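Dot/Icm T4SS effector (Legionella pneumophila subsp. pneumophila, PDB 4HFV) is a putative Dot/Icm type IV secretion effector whose biochemical function is not established, probably delivered into the host cell during infection. Local coordinates at residues Y9-K13 with I60-D64; N78-Y83 with M126-L130. All coordinates share one frame; numbering follows the deposited sequence.

Overall arrangement
Interactions 1 and 2 illustrate how an all-alpha protein can be assembled from different kinds of helix contact. Helix 9-27 meets the C-terminal end of helix 49-64 in interaction 1, about 12 Å from the centre of the chain, through a tyrosine and a lysine that share an aspartate, with I60 and L63 beside them. Helix 70-90 crosses helix 120-136 in interaction 2, by apolar and aromatic groups about 5 Å from that centre. The centres of the two contacts lie about 13 Å apart, and L12 CD2 packs 3.5 Å from N78 ND2 between them. Interaction 1 is remote from the residues that bind succinate in a structure of this protein, though none is bound here; the Y127 side chain of interaction 2 is about 8 Å from those of S169 and R176.

Interaction 1: Y9-K13 with I60-D64; sequences YEKLK and IELLD
Y9 and K13, one turn apart on helix 9-27, reach together for the carboxylate of D64 in the last turn of helix 49-64. Each uses a different oxygen. The Y9 hydroxyl donates to D64 OD1, approaching from above the carboxylate plane, with phenol ring and carboxylate nearly perpendicular at 86°. K13 NZ forms a salt bridge to D64 OD2, on the syn side of that oxygen and somewhat out of plane. Both bonds are short, Y9 OH to D64 OD1 and K13 NZ to D64 OD2 each 2.5 Å as modelled. Bonds at both oxygens should limit the rotation of the carboxylate, and the lysine would be expected to favour its ionised form. A water donates to D64 OD1, at 2.8 Å, and to E10 OE2, bridging the two acids.

With its chain extended beyond CG, K13 spans the gap between the backbones, and its CE passes I60 CG2 at 3.8 Å on the way. The same methyl lies beside the Y9 hydroxyl, 3.6 Å from CG2 to OH. Back from the hydroxyl, ring atom CE1 of Y9 meets L63 CD1 at 3.8 Å, while K73 and L77 of helix 70-90 also touch this side chain. The polar groups thus meet beside the I60 methyl and the L63 side chain.

The axes of 9-13 and 60-64 approach to 12.0 Å and run at 154°, so long side chains do the bridging. This is a near-antiparallel helix pair in an all-alpha fold, joined by a tyrosine and a lysine at i and i+4 that share one aspartate.

Interaction 2: N78-Y83 with M126-L130; sequences NALAYY and MYSAL
The backbones of 78-83 and 126-130 approach to 8.7 Å between axes and cross steeply at -107°, a close helix-helix crossing within the all-alpha core. A79 and M126 mark the nearest point, with CA atoms 4.9 Å apart. The small A79 permits this approach: its CB rests 3.2 Å from M126 O and also meets the CB atoms of M126 and L130.

Larger side chains wrap around that point. M126, a selenomethionine, bends at its last torsion (chi3 65°), which folds CE back over the backbone of the other helix, 3.5 Å from A79 N. L130 covers the next part of that helix, placing CD2 3.6 Å from L80 CA and CD1 against L80 CB. L80 in turn packs on V55, L56 and T59 of helix 49-64, so the crossing is continuous with a third helix.

Y127 reaches between Y82 and Y83 of the other helix. Y83 turns its ring edge toward the face of Y127 in an offset edge-to-face pair, with centroids 5.9 Å apart and planes at 69°; its hydroxyl is held elsewhere, by D164. Y127 also touches L168, R171 and V172 of helix 161-188, the helix that carries the succinate-binding residues. At its far end, Y127 OH lies in the plane of the Y82 ring, at the edge, 3.3 Å from CD1 and 3.4 Å from CE1 of Y82.

Interaction 1: Y9-K13 with I60-D64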
# COMPACT_ATOMS: atom_id res chain seq x y z
N TYR A 9 12.54 -11.35 19.77
CA TYR A 9 11.19 -11.83 20.08
C TYR A 9 11.04 -12.49 21.49
O TYR A 9 10.10 -12.17 22.24
CB TYR A 9 10.71 -12.82 19.01
CG TYR A 9 9.38 -13.42 19.33
CD1 TYR A 9 8.22 -12.73 19.10
CD2 TYR A 9 9.29 -14.68 19.90
CE1 TYR A 9 6.98 -13.27 19.43
CE2 TYR A 9 8.06 -15.23 20.24
CZ TYR A 9 6.90 -14.52 19.99
OH TYR A 9 5.66 -15.08 20.32
N GLU A 10 11.91 -13.43 21.85
CA GLU A 10 11.68 -14.12 23.14
C GLU A 10 11.71 -13.14 24.31
O GLU A 10 10.88 -13.22 25.22
CB GLU A 10 12.67 -15.23 23.36
CG GLU A 10 12.48 -16.42 22.39
CD GLU A 10 11.10 -17.08 22.51
OE1 GLU A 10 10.58 -17.18 23.64
OE2 GLU A 10 10.54 -17.52 21.47
N LYS A 11 12.69 -12.24 24.27
CA LYS A 11 12.86 -11.25 25.30
C LYS A 11 11.63 -10.35 25.38
O LYS A 11 11.08 -10.13 26.49
CB LYS A 11 14.10 -10.42 25.03
CG LYS A 11 14.45 -9.49 26.16
CD LYS A 11 14.91 -8.17 25.64
CE LYS A 11 16.22 -7.75 26.25
NZ LYS A 11 16.04 -6.83 27.41
N LEU A 12 11.14 -9.88 24.24
CA LEU A 12 9.99 -8.99 24.21
C LEU A 12 8.74 -9.69 24.70
O LEU A 12 7.94 -9.12 25.45
CB LEU A 12 9.77 -8.42 22.77
CG LEU A 12 8.62 -7.43 22.65
CD1 LEU A 12 8.71 -6.26 23.63
CD2 LEU A 12 8.53 -6.89 21.21
N LYS A 13 8.54 -10.93 24.24
CA LYS A 13 7.45 -11.76 24.70
C LYS A 13 7.49 -11.84 26.22
O LYS A 13 6.48 -11.68 26.89
CB LYS A 13 7.62 -13.17 24.14
CG LYS A 13 6.72 -14.18 24.73
CD LYS A 13 6.98 -15.61 24.24
CE LYS A 13 6.00 -16.58 24.96
NZ LYS A 13 5.97 -17.98 24.41
N ILE A 60 1.12 -13.30 20.42
CA ILE A 60 2.20 -14.13 20.89
C ILE A 60 1.97 -15.63 20.68
O ILE A 60 2.86 -16.35 20.23
CB ILE A 60 2.46 -13.85 22.38
CG1 ILE A 60 3.21 -12.52 22.55
CG2 ILE A 60 3.22 -14.96 22.96
CD1 ILE A 60 3.08 -11.92 24.01
N GLU A 61 0.77 -16.11 21.01
CA GLU A 61 0.40 -17.53 20.77
C GLU A 61 0.55 -17.90 19.27
O GLU A 61 1.01 -18.99 18.90
CB GLU A 61 -1.06 -17.73 21.22
CG GLU A 61 -1.62 -19.16 21.11
CD GLU A 61 -3.17 -19.22 21.22
OE1 GLU A 61 -3.79 -18.23 21.66
OE2 GLU A 61 -3.78 -20.25 20.87
N LEU A 62 0.13 -17.01 18.39
CA LEU A 62 0.12 -17.33 16.96
C LEU A 62 1.56 -17.34 16.42
O LEU A 62 1.97 -18.24 15.67
CB LEU A 62 -0.78 -16.37 16.17
CG LEU A 62 -2.30 -16.49 16.41
CD1 LEU A 62 -3.07 -15.31 15.79
CD2 LEU A 62 -2.84 -17.80 15.91
N LEU A 63 2.34 -16.35 16.81
CA LEU A 63 3.75 -16.33 16.41
C LEU A 63 4.49 -17.56 16.94
O LEU A 63 5.27 -18.17 16.22
CB LEU A 63 4.41 -15.02 16.86
CG LEU A 63 3.86 -13.78 16.15
CD1 LEU A 63 4.28 -12.52 16.79
CD2 LEU A 63 4.26 -13.76 14.63
N ASP A 64 4.22 -17.93 18.20
CA ASP A 64 4.82 -19.11 18.80
C ASP A 64 4.52 -20.35 17.97
O ASP A 64 5.38 -21.19 17.79
CB ASP A 64 4.29 -19.34 20.21
CG ASP A 64 4.89 -18.40 21.25
OD1 ASP A 64 5.75 -17.56 20.90
OD2 ASP A 64 4.50 -18.51 22.45
O HOH W 1 8.10 -18.86 20.10

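Interaction 2: N78-Y83 with M126-L130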
# COMPACT_ATOMS: atom_id res chain seq x y z
N ASN A 78 7.18 -6.40 17.96
CA ASN A 78 7.59 -5.02 18.19
C ASN A 78 6.56 -4.05 17.62
O ASN A 78 6.17 -3.10 18.28
CB ASN A 78 8.94 -4.72 17.54
CG ASN A 78 10.13 -5.20 18.38
OD1 ASN A 78 10.80 -4.39 19.01
ND2 ASN A 78 10.42 -6.47 18.33
N ALA A 79 6.14 -4.29 16.38
CA ALA A 79 5.14 -3.45 15.75
C ALA A 79 3.86 -3.36 16.59
O ALA A 79 3.32 -2.28 16.80
CB ALA A 79 4.79 -3.94 14.28
N LEU A 80 3.32 -4.48 17.03
CA LEU A 80 2.09 -4.43 17.82
C LEU A 80 2.29 -3.69 19.14
O LEU A 80 1.40 -2.96 19.58
CB LEU A 80 1.59 -5.82 18.13
CG LEU A 80 0.29 -5.91 18.90
CD1 LEU A 80 -0.83 -5.18 18.19
CD2 LEU A 80 -0.03 -7.38 19.08
N ALA A 81 3.43 -3.91 19.80
CA ALA A 81 3.66 -3.24 21.08
C ALA A 81 3.73 -1.75 20.81
O ALA A 81 3.12 -0.96 21.54
CB ALA A 81 4.94 -3.72 21.78
N TYR A 82 4.47 -1.37 19.77
CA TYR A 82 4.60 0.04 19.43
C TYR A 82 3.25 0.65 19.11
O TYR A 82 2.93 1.72 19.59
CB TYR A 82 5.56 0.24 18.25
CG TYR A 82 5.90 1.69 18.06
CD1 TYR A 82 5.08 2.50 17.31
CD2 TYR A 82 7.01 2.26 18.71
CE1 TYR A 82 5.37 3.84 17.14
CE2 TYR A 82 7.30 3.60 18.55
CZ TYR A 82 6.47 4.38 17.76
OH TYR A 82 6.71 5.71 17.55
N TYR A 83 2.45 -0.06 18.31
CA TYR A 83 1.11 0.40 17.94
C TYR A 83 0.19 0.58 19.16
O TYR A 83 -0.52 1.58 19.30
CB TYR A 83 0.52 -0.62 16.93
CG TYR A 83 -0.85 -0.27 16.35
CD1 TYR A 83 -1.11 0.96 15.76
CD2 TYR A 83 -1.86 -1.23 16.34
CE1 TYR A 83 -2.36 1.22 15.19
CE2 TYR A 83 -3.10 -0.98 15.80
CZ TYR A 83 -3.35 0.23 15.24
OH TYR A 83 -4.62 0.44 14.73
N MSE A 126 7.41 -1.91 10.05
CA MSE A 126 6.72 -2.54 11.17
C MSE A 126 5.22 -2.67 10.96
O MSE A 126 4.66 -3.77 11.12
CB MSE A 126 7.04 -1.79 12.48
CG MSE A 126 8.54 -1.82 12.78
SE MSE A 126 9.11 -0.54 14.16
CE MSE A 126 8.10 -1.51 15.39
N TYR A 127 4.56 -1.55 10.67
CA TYR A 127 3.11 -1.59 10.55
C TYR A 127 2.68 -2.43 9.34
O TYR A 127 1.61 -3.06 9.36
CB TYR A 127 2.50 -0.21 10.39
CG TYR A 127 2.59 0.68 11.63
CD1 TYR A 127 2.59 0.14 12.90
CD2 TYR A 127 2.67 2.06 11.49
CE1 TYR A 127 2.68 0.96 14.01
CE2 TYR A 127 2.75 2.89 12.58
CZ TYR A 127 2.75 2.33 13.85
OH TYR A 127 2.81 3.15 14.95
N SER A 128 3.47 -2.42 8.29
CA SER A 128 3.16 -3.26 7.15
C SER A 128 3.20 -4.74 7.56
O SER A 128 2.28 -5.53 7.25
CB SER A 128 4.11 -2.95 5.98
OG SER A 128 3.83 -3.76 4.87
N ALA A 129 4.24 -5.12 8.30
CA ALA A 129 4.40 -6.51 8.73
C ALA A 129 3.25 -6.89 9.65
O ALA A 129 2.70 -7.98 9.54
CB ALA A 129 5.78 -6.77 9.42
N LEU A 130 2.86 -5.96 10.53
CA LEU A 130 1.75 -6.20 11.42
C LEU A 130 0.43 -6.35 10.65
O LEU A 130 -0.34 -7.29 10.89
CB LEU A 130 1.63 -5.07 12.43
CG LEU A 130 0.54 -5.16 13.49
CD1 LEU A 130 0.60 -6.45 14.26
CD2 LEU A 130 0.70 -3.96 14.50